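Local coordinates for carbon dioxide concentrating mechanism protein (Nostoc sp., PDB 4N8X) that probably forms the vertices of the carboxysome shell as a homopentamer, and is thought to induce curvature in an otherwise flat hexagonal layer of shell proteins, at residues A4-T9 against L25-V30; Q14-L19 against Q72-A77; L57-S62 against A78-I83. All coordinates share one frame; numbering follows the deposited sequence.

Interaction 1. Residues A4-T9 against L25-V30; sequences AKVRGT and LLLQLV
The side chains of R7 and Q28 lie alongside each other, CG of R7 resting on CB of Q28 at 3.7 Å. The Q28 chain is extended, with CG anti to the backbone N (chi1 176°), and this carries OE1 out to the arginine, whose own chain bends twice to bring NH2 within 3.2 Å of it. The donor sits 47° above the amide's carbonyl plane, so the bond misses the lone pairs. OE1 also accepts a 2.7 Å bond from a water that K5 NZ reaches with its long, straight chain, while Q28 NE2 bonds to L37 O and R7 NE makes a salt bridge to E89 of a neighbouring subunit. A long amide suits this spot because it can accept from R7 and the water while donating to a backbone carbonyl.

The backbones form two antiparallel strands of the β-barrel, interrupted by a classic β bulge, with R7 and G8 together opposite L26. L26 O takes two bonds, from R7 N at 2.9 Å and G8 N at 3.2 Å. G8 is almost fully stretched here (phi 178°), a conformation that comes easily to glycine.

A4, V6, L25, L27 and L29 line the other face. V6 CG2 lies alongside L27 CD2 at 3.7 Å, and the small CB of A4 fits between L27 CB and L29 CD1, 3.9 Å from each.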
loop_
_atom_site.group_PDB
_atom_site.type_symbol
_atom_site.label_atom_id
_atom_site.label_comp_id
_atom_site.label_asym_id
_atom_site.label_seq_id
_atom_site.Cartn_x
_atom_site.Cartn_y
_atom_site.Cartn_z
ATOM N N ALA A 4 14.512 5.516 8.202
ATOM C CA ALA A 4 15.271 6.032 7.067
ATOM C C ALA A 4 16.278 7.072 7.549
ATOM O O ALA A 4 16.171 7.547 8.660
ATOM C CB ALA A 4 14.338 6.619 6.040
ATOM N N LYS A 5 17.254 7.411 6.706
ATOM C CA LYS A 5 18.292 8.387 7.041
ATOM C C LYS A 5 18.121 9.609 6.147
ATOM O O LYS A 5 17.930 9.499 4.919
ATOM C CB LYS A 5 19.680 7.757 6.841
ATOM C CG LYS A 5 20.909 8.618 7.179
ATOM C CD LYS A 5 22.192 7.892 6.666
ATOM C CE LYS A 5 23.482 8.647 7.021
ATOM N NZ LYS A 5 24.736 7.957 6.502
ATOM N N VAL A 6 18.159 10.777 6.762
ATOM C CA VAL A 6 18.022 12.038 6.038
ATOM C C VAL A 6 19.270 12.283 5.219
ATOM O O VAL A 6 20.364 12.470 5.748
ATOM C CB VAL A 6 17.805 13.220 7.004
ATOM C CG1 VAL A 6 17.716 14.544 6.221
ATOM C CG2 VAL A 6 16.488 13.008 7.765
ATOM N N ARG A 7 19.101 12.336 3.909
ATOM C CA ARG A 7 20.235 12.542 3.033
ATOM C C ARG A 7 20.263 13.954 2.435
ATOM O O ARG A 7 21.342 14.523 2.229
ATOM C CB ARG A 7 20.252 11.448 1.932
ATOM C CG ARG A 7 20.513 10.041 2.440
ATOM C CD ARG A 7 21.836 9.947 3.242
ATOM N NE ARG A 7 22.985 10.561 2.558
ATOM C CZ ARG A 7 23.661 9.982 1.577
ATOM N NH1 ARG A 7 24.690 10.602 1.028
ATOM N NH2 ARG A 7 23.293 8.774 1.129
ATOM N N GLY A 8 19.095 14.552 2.212
ATOM C CA GLY A 8 19.080 15.831 1.532
ATOM C C GLY A 8 17.689 16.389 1.296
ATOM O O GLY A 8 16.712 15.958 1.914
ATOM N N THR A 9 17.602 17.387 0.427
ATOM C CA THR A 9 16.336 18.091 0.251
ATOM C C THR A 9 15.987 18.108 -1.212
ATOM O O THR A 9 16.875 18.043 -2.062
ATOM C CB THR A 9 16.428 19.534 0.689
ATOM O OG1 THR A 9 17.300 20.229 -0.207
ATOM C CG2 THR A 9 16.953 19.637 2.111
ATOM N N LEU A 25 12.132 16.162 2.012
ATOM C CA LEU A 25 13.441 15.565 2.302
ATOM C C LEU A 25 13.683 14.314 1.478
ATOM O O LEU A 25 12.757 13.527 1.268
ATOM C CB LEU A 25 13.513 15.155 3.768
ATOM C CG LEU A 25 13.412 16.313 4.778
ATOM C CD1 LEU A 25 13.713 15.795 6.189
ATOM C CD2 LEU A 25 14.362 17.428 4.406
ATOM N N LEU A 26 14.926 14.095 1.049
ATOM C CA LEU A 26 15.298 12.829 0.377
ATOM C C LEU A 26 15.852 11.904 1.455
ATOM O O LEU A 26 16.849 12.232 2.137
ATOM C CB LEU A 26 16.385 13.085 -0.683
ATOM C CG LEU A 26 16.993 11.860 -1.397
ATOM C CD1 LEU A 26 15.952 11.144 -2.308
ATOM C CD2 LEU A 26 18.182 12.304 -2.164
ATOM N N LEU A 27 15.221 10.743 1.599
ATOM C CA LEU A 27 15.566 9.776 2.649
ATOM C C LEU A 27 16.061 8.443 2.064
ATOM O O LEU A 27 15.592 8.019 1.013
ATOM C CB LEU A 27 14.322 9.543 3.503
ATOM C CG LEU A 27 13.700 10.873 3.975
ATOM C CD1 LEU A 27 12.424 10.626 4.784
ATOM C CD2 LEU A 27 14.643 11.623 4.857
ATOM N N GLN A 28 17.035 7.827 2.733
ATOM C CA GLN A 28 17.586 6.533 2.335
ATOM C C GLN A 28 17.062 5.530 3.334
ATOM O O GLN A 28 17.289 5.678 4.529
ATOM C CB GLN A 28 19.137 6.572 2.361
ATOM C CG GLN A 28 19.825 5.208 2.042
ATOM C CD GLN A 28 21.334 5.274 2.084
ATOM O OE1 GLN A 28 21.900 6.264 2.545
ATOM N NE2 GLN A 28 22.011 4.195 1.618
ATOM N N LEU A 29 16.365 4.507 2.836
ATOM C CA LEU A 29 15.714 3.501 3.680
ATOM C C LEU A 29 16.702 2.645 4.458
ATOM O O LEU A 29 17.822 2.421 4.023
ATOM C CB LEU A 29 14.791 2.602 2.838
ATOM C CG LEU A 29 13.448 3.302 2.529
ATOM C CD1 LEU A 29 12.816 3.795 3.794
ATOM C CD2 LEU A 29 13.563 4.459 1.560
ATOM N N VAL A 30 16.280 2.187 5.628
ATOM C CA VAL A 30 17.104 1.318 6.487
ATOM C C VAL A 30 16.361 -0.010 6.611
ATOM O O VAL A 30 15.113 -0.021 6.659
ATOM C CB VAL A 30 17.329 1.984 7.878
ATOM C CG1 VAL A 30 17.991 1.030 8.873
ATOM C CG2 VAL A 30 18.185 3.272 7.733
HETATM O O HOH W 1 24.279 7.155 3.377
#

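Interaction 2. Residues Q14-L19 against Q72-A77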
loop_
_atom_site.group_PDB
_atom_site.type_symbol
_atom_site.label_atom_id
_atom_site.label_comp_id
_atom_site.label_asym_id
_atom_site.label_seq_id
_atom_site.Cartn_x
_atom_site.Cartn_y
_atom_site.Cartn_z
ATOM N N GLN A 14 7.581 24.591 -9.259
ATOM C CA GLN A 14 6.398 24.346 -10.069
ATOM C C GLN A 14 5.730 23.114 -9.466
ATOM O O GLN A 14 6.263 22.002 -9.529
ATOM C CB GLN A 14 6.777 24.128 -11.537
ATOM C CG GLN A 14 5.591 23.909 -12.475
ATOM C CD GLN A 14 5.911 24.266 -13.923
ATOM O OE1 GLN A 14 6.177 23.400 -14.757
ATOM N NE2 GLN A 14 5.878 25.550 -14.224
ATOM N N LYS A 15 4.603 23.314 -8.792
ATOM C CA LYS A 15 4.063 22.236 -7.962
ATOM C C LYS A 15 2.642 22.519 -7.546
ATOM O O LYS A 15 2.159 23.623 -7.707
ATOM C CB LYS A 15 4.921 22.044 -6.724
ATOM C CG LYS A 15 4.933 23.227 -5.762
ATOM C CD LYS A 15 5.938 22.928 -4.658
ATOM C CE LYS A 15 6.290 24.172 -3.872
ATOM N NZ LYS A 15 7.571 23.983 -3.082
ATOM N N ASP A 16 1.963 21.520 -6.993
ATOM C CA ASP A 16 0.592 21.763 -6.561
ATOM C C ASP A 16 0.563 22.819 -5.449
ATOM O O ASP A 16 1.405 22.764 -4.540
ATOM C CB ASP A 16 -0.047 20.482 -6.057
ATOM C CG ASP A 16 -1.535 20.621 -5.922
ATOM O OD1 ASP A 16 -2.228 20.412 -6.943
ATOM O OD2 ASP A 16 -1.986 20.962 -4.807
ATOM N N PRO A 17 -0.404 23.755 -5.508
ATOM C CA PRO A 17 -0.450 24.881 -4.560
ATOM C C PRO A 17 -0.536 24.435 -3.107
ATOM O O PRO A 17 -0.058 25.163 -2.227
ATOM C CB PRO A 17 -1.718 25.645 -4.975
ATOM C CG PRO A 17 -1.883 25.297 -6.421
ATOM C CD PRO A 17 -1.449 23.887 -6.550
ATOM N N SER A 18 -1.122 23.265 -2.866
ATOM C CA SER A 18 -1.196 22.698 -1.524
ATOM C C SER A 18 0.174 22.305 -0.939
ATOM O O SER A 18 0.304 22.109 0.280
ATOM C CB SER A 18 -2.111 21.475 -1.548
ATOM O OG SER A 18 -1.800 20.651 -2.663
ATOM N N LEU A 19 1.188 22.182 -1.797
ATOM C CA LEU A 19 2.535 21.868 -1.335
ATOM C C LEU A 19 3.376 23.118 -1.074
ATOM O O LEU A 19 4.568 23.027 -0.755
ATOM C CB LEU A 19 3.232 20.968 -2.346
ATOM C CG LEU A 19 2.599 19.580 -2.406
ATOM C CD1 LEU A 19 3.356 18.702 -3.377
ATOM C CD2 LEU A 19 2.644 18.968 -1.012
ATOM N N GLN A 72 -5.392 17.942 3.632
ATOM C CA GLN A 72 -5.828 18.017 2.260
ATOM C C GLN A 72 -4.637 18.338 1.359
ATOM O O GLN A 72 -4.790 18.927 0.305
ATOM C CB GLN A 72 -6.956 19.046 2.149
ATOM C CG GLN A 72 -8.121 18.682 3.067
ATOM C CD GLN A 72 -9.139 19.781 3.218
ATOM O OE1 GLN A 72 -8.923 20.917 2.792
ATOM N NE2 GLN A 72 -10.268 19.452 3.836
ATOM N N ARG A 73 -3.448 17.925 1.793
ATOM C CA ARG A 73 -2.251 18.010 0.972
ATOM C C ARG A 73 -1.939 16.627 0.382
ATOM O O ARG A 73 -2.265 15.608 0.989
ATOM C CB ARG A 73 -1.039 18.473 1.802
ATOM C CG ARG A 73 -1.183 19.894 2.420
ATOM C CD ARG A 73 0.172 20.291 3.040
ATOM N NE ARG A 73 0.275 21.727 3.299
ATOM C CZ ARG A 73 0.799 22.235 4.407
ATOM N NH1 ARG A 73 0.853 23.556 4.576
ATOM N NH2 ARG A 73 1.237 21.420 5.362
ATOM N N PRO A 74 -1.310 16.592 -0.799
ATOM C CA PRO A 74 -1.054 15.278 -1.436
ATOM C C PRO A 74 0.281 14.719 -1.058
ATOM O O PRO A 74 1.198 14.603 -1.882
ATOM C CB PRO A 74 -1.103 15.593 -2.942
ATOM C CG PRO A 74 -0.731 17.071 -3.042
ATOM C CD PRO A 74 -1.267 17.710 -1.762
ATOM N N VAL A 75 0.379 14.309 0.201
ATOM C CA VAL A 75 1.604 13.757 0.730
ATOM C C VAL A 75 1.273 12.346 1.193
ATOM O O VAL A 75 0.231 12.104 1.816
ATOM C CB VAL A 75 2.132 14.605 1.880
ATOM C CG1 VAL A 75 2.401 16.021 1.383
ATOM C CG2 VAL A 75 1.105 14.675 2.975
ATOM N N ASP A 76 2.141 11.405 0.848
ATOM C CA ASP A 76 1.879 10.027 1.210
ATOM C C ASP A 76 3.034 9.507 2.018
ATOM O O ASP A 76 3.131 8.301 2.233
ATOM C CB ASP A 76 1.686 9.168 -0.048
ATOM C CG ASP A 76 2.868 9.269 -1.017
ATOM O OD1 ASP A 76 3.873 9.930 -0.661
ATOM O OD2 ASP A 76 2.783 8.676 -2.126
ATOM N N ALA A 77 3.926 10.419 2.437
ATOM C CA ALA A 77 5.090 10.083 3.281
ATOM C C ALA A 77 5.513 11.311 4.050
ATOM O O ALA A 77 5.612 12.407 3.468
ATOM C CB ALA A 77 6.297 9.510 2.443
#
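The carbonyl oxygen of S18 is met by three successive atoms of the R73 side chain: CG at 3.4 Å, CD, and NE at 3.0 Å. The bond from NE is weak, bent to 124° at the hydrogen, although the oxygen lies near the guanidinium plane, at its edge. This is a contact between two irregular stretches, a short 3-10 turn at P17-L19 and an inverse γ turn centred on P74, at the margin of the barrel. The R73 chain runs extended from CG to NE, long enough to reach across the seam, and its NH2 has a firmer partner in N70 OD1.

The 3-10 turn is closed by L19 N bonding to D16 O at 2.8 Å. P17 suits its first position, since its ring already fixes phi near the value needed and no N-H is required there. On the opposing side P74 O accepts from S59 OG of a neighbouring subunit, so the turn serves the pentamer as well.

The rest of the contact is apolar. L19, with CG anti to its carbonyl carbon (chi1 -68°), brings CD2 up to residues 72-77, crossing the proline ring at 4.2 Å from P74 CD and sliding past V75 to meet CG1 at 3.8 Å.

Interaction 3. Residues L57-S62 against A78-I83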
loop_
_atom_site.group_PDB
_atom_site.type_symbol
_atom_site.label_atom_id
_atom_site.label_comp_id
_atom_site.label_asym_id
_atom_site.label_seq_id
_atom_site.Cartn_x
_atom_site.Cartn_y
_atom_site.Cartn_z
ATOM N N LEU A 57 11.724 8.193 11.618
ATOM C CA LEU A 57 10.633 7.326 11.239
ATOM C C LEU A 57 9.778 8.033 10.185
ATOM O O LEU A 57 9.451 9.217 10.328
ATOM C CB LEU A 57 9.775 7.026 12.456
ATOM C CG LEU A 57 10.491 6.223 13.509
ATOM C CD1 LEU A 57 9.644 6.239 14.754
ATOM C CD2 LEU A 57 10.584 4.791 12.971
ATOM N N ILE A 58 9.390 7.276 9.169
ATOM C CA ILE A 58 8.506 7.744 8.108
ATOM C C ILE A 58 7.154 7.019 8.240
ATOM O O ILE A 58 7.117 5.803 8.359
ATOM C CB ILE A 58 9.071 7.342 6.756
ATOM C CG1 ILE A 58 10.465 7.969 6.502
ATOM C CG2 ILE A 58 8.133 7.830 5.620
ATOM C CD1 ILE A 58 11.012 7.565 5.075
ATOM N N SER A 59 6.050 7.772 8.231
ATOM C CA SER A 59 4.715 7.198 8.121
ATOM C C SER A 59 4.262 7.378 6.695
ATOM O O SER A 59 4.466 8.460 6.114
ATOM C CB SER A 59 3.770 7.918 9.086
ATOM O OG SER A 59 3.911 7.369 10.380
ATOM N N ARG A 60 3.659 6.342 6.114
ATOM C CA ARG A 60 3.256 6.415 4.687
ATOM C C ARG A 60 1.756 6.264 4.534
ATOM O O ARG A 60 1.075 5.759 5.450
ATOM C CB ARG A 60 4.046 5.380 3.812
ATOM C CG ARG A 60 3.836 5.452 2.218
ATOM C CD ARG A 60 5.051 5.988 1.328
ATOM N NE ARG A 60 4.676 6.310 -0.072
ATOM C CZ ARG A 60 5.504 6.683 -1.076
ATOM N NH1 ARG A 60 6.829 6.803 -0.922
ATOM N NH2 ARG A 60 4.983 6.954 -2.285
ATOM N N GLY A 61 1.215 6.719 3.402
ATOM C CA GLY A 61 -0.215 6.619 3.154
ATOM C C GLY A 61 -0.945 7.752 3.858
ATOM O O GLY A 61 -0.322 8.762 4.190
ATOM N N SER A 62 -2.235 7.573 4.129
ATOM C CA SER A 62 -3.069 8.615 4.779
ATOM C C SER A 62 -2.538 9.028 6.157
ATOM O O SER A 62 -2.820 10.131 6.614
ATOM C CB SER A 62 -4.563 8.212 4.860
ATOM O OG SER A 62 -4.747 6.998 5.601
ATOM N N ALA A 78 5.632 11.142 5.370
ATOM C CA ALA A 78 5.961 12.225 6.286
ATOM C C ALA A 78 6.970 11.753 7.345
ATOM O O ALA A 78 6.903 10.610 7.828
ATOM C CB ALA A 78 4.652 12.815 6.949
ATOM N N VAL A 79 7.877 12.650 7.715
ATOM C CA VAL A 79 8.748 12.427 8.854
ATOM C C VAL A 79 7.955 12.632 10.143
ATOM O O VAL A 79 7.294 13.637 10.307
ATOM C CB VAL A 79 9.986 13.336 8.769
ATOM C CG1 VAL A 79 10.798 13.285 10.064
ATOM C CG2 VAL A 79 10.839 12.931 7.563
ATOM N N VAL A 80 7.935 11.629 11.035
ATOM C CA VAL A 80 7.121 11.783 12.224
ATOM C C VAL A 80 7.947 11.811 13.496
ATOM O O VAL A 80 7.470 12.239 14.549
ATOM C CB VAL A 80 5.954 10.731 12.318
ATOM C CG1 VAL A 80 5.062 10.805 11.091
ATOM C CG2 VAL A 80 6.474 9.273 12.492
ATOM N N ALA A 81 9.188 11.355 13.409
ATOM C CA ALA A 81 10.019 11.295 14.609
ATOM C C ALA A 81 11.489 11.237 14.219
ATOM O O ALA A 81 11.822 10.700 13.166
ATOM C CB ALA A 81 9.639 10.058 15.440
ATOM N N ILE A 82 12.353 11.792 15.066
ATOM C CA ILE A 82 13.795 11.587 14.946
ATOM C C ILE A 82 14.203 10.529 15.985
ATOM O O ILE A 82 13.850 10.612 17.169
ATOM C CB ILE A 82 14.577 12.892 15.219
ATOM C CG1 ILE A 82 14.267 13.930 14.140
ATOM C CG2 ILE A 82 16.118 12.629 15.362
ATOM C CD1 ILE A 82 14.476 15.410 14.615
ATOM N N ILE A 83 14.930 9.516 15.545
ATOM C CA ILE A 83 15.313 8.430 16.445
ATOM C C ILE A 83 16.577 8.789 17.193
ATOM O O ILE A 83 17.544 9.263 16.572
ATOM C CB ILE A 83 15.550 7.133 15.647
ATOM C CG1 ILE A 83 14.266 6.726 14.907
ATOM C CG2 ILE A 83 15.935 6.034 16.586
ATOM C CD1 ILE A 83 14.521 5.884 13.699
#
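Two neighbouring antiparallel strands of the OB-like β-barrel, 55-60 and 77-88, meet here, their short axes 4.7 Å apart and their directions 139° from each other, the strong twist of a small closed sheet. S59 and A78 form a hydrogen-bonded pair, S59 N to A78 O and A78 N to S59 O, both 3.0 Å and nearly along the C=O axis. Further along, V80 N reaches L57 O in an almost straight bond, and L57 N in turn gives to A81 O.

L57 is the main side chain of the contact. Its CG stands anti to its own carbonyl carbon (chi1 -66°), and each part of the side chain finds a partner: CB meets V80 CG2 at 4.0 Å, CD1 meets A81 CB at 3.9 Å, and CG takes I83 CD1 at 4.0 Å, the isoleucine crossing it at about a right angle. A branched leucine can serve all three, and the small methyl of A81 admits CD1 close to the strand. An alanine in place of L57 would probably open a gap between A81 and I83, and leave the end of I83 freer to turn.

At S59 both CB and OG touch V80 CG1 at 3.7 Å. Its hydroxyl bonds to P74 O of a neighbouring subunit, not the neighbour that meets P74 of this chain, which suits a small polar residue on a buried face at the interface.

I58 lies on the other face with V79 and packs against A4 of strand 2-11. That strand flanks 55-60 on the side away from 77-88; beyond 77-88 comes strand 91-95, while V79 also bonds through its backbone to A44 of strand 39-44, and A81 and I82 pair with a strand of the neighbouring subunit.

In the fold
From the N terminus, strand 2-11 leads out to the turn at 14-19, and strand 24-30 returns beside it, so interaction 1 closes that excursion. Interaction 2 closes the long span from 14-19 to 72-77, which starts inside the loop of interaction 1 and ends inside that of interaction 3, so it crosses both. Interaction 3 follows interaction 1 in series, closing the loop from 57-62 to 78-83. Interactions 1 and 3 meet in the barrel interior, where I58 CD1 packs against L27 CD1 at 3.4 Å. The salt bridge between D76 OD2 and R60 NH2, 2.8 Å long, joins interactions 2 and 3, tying the marginal turns to the central sheet.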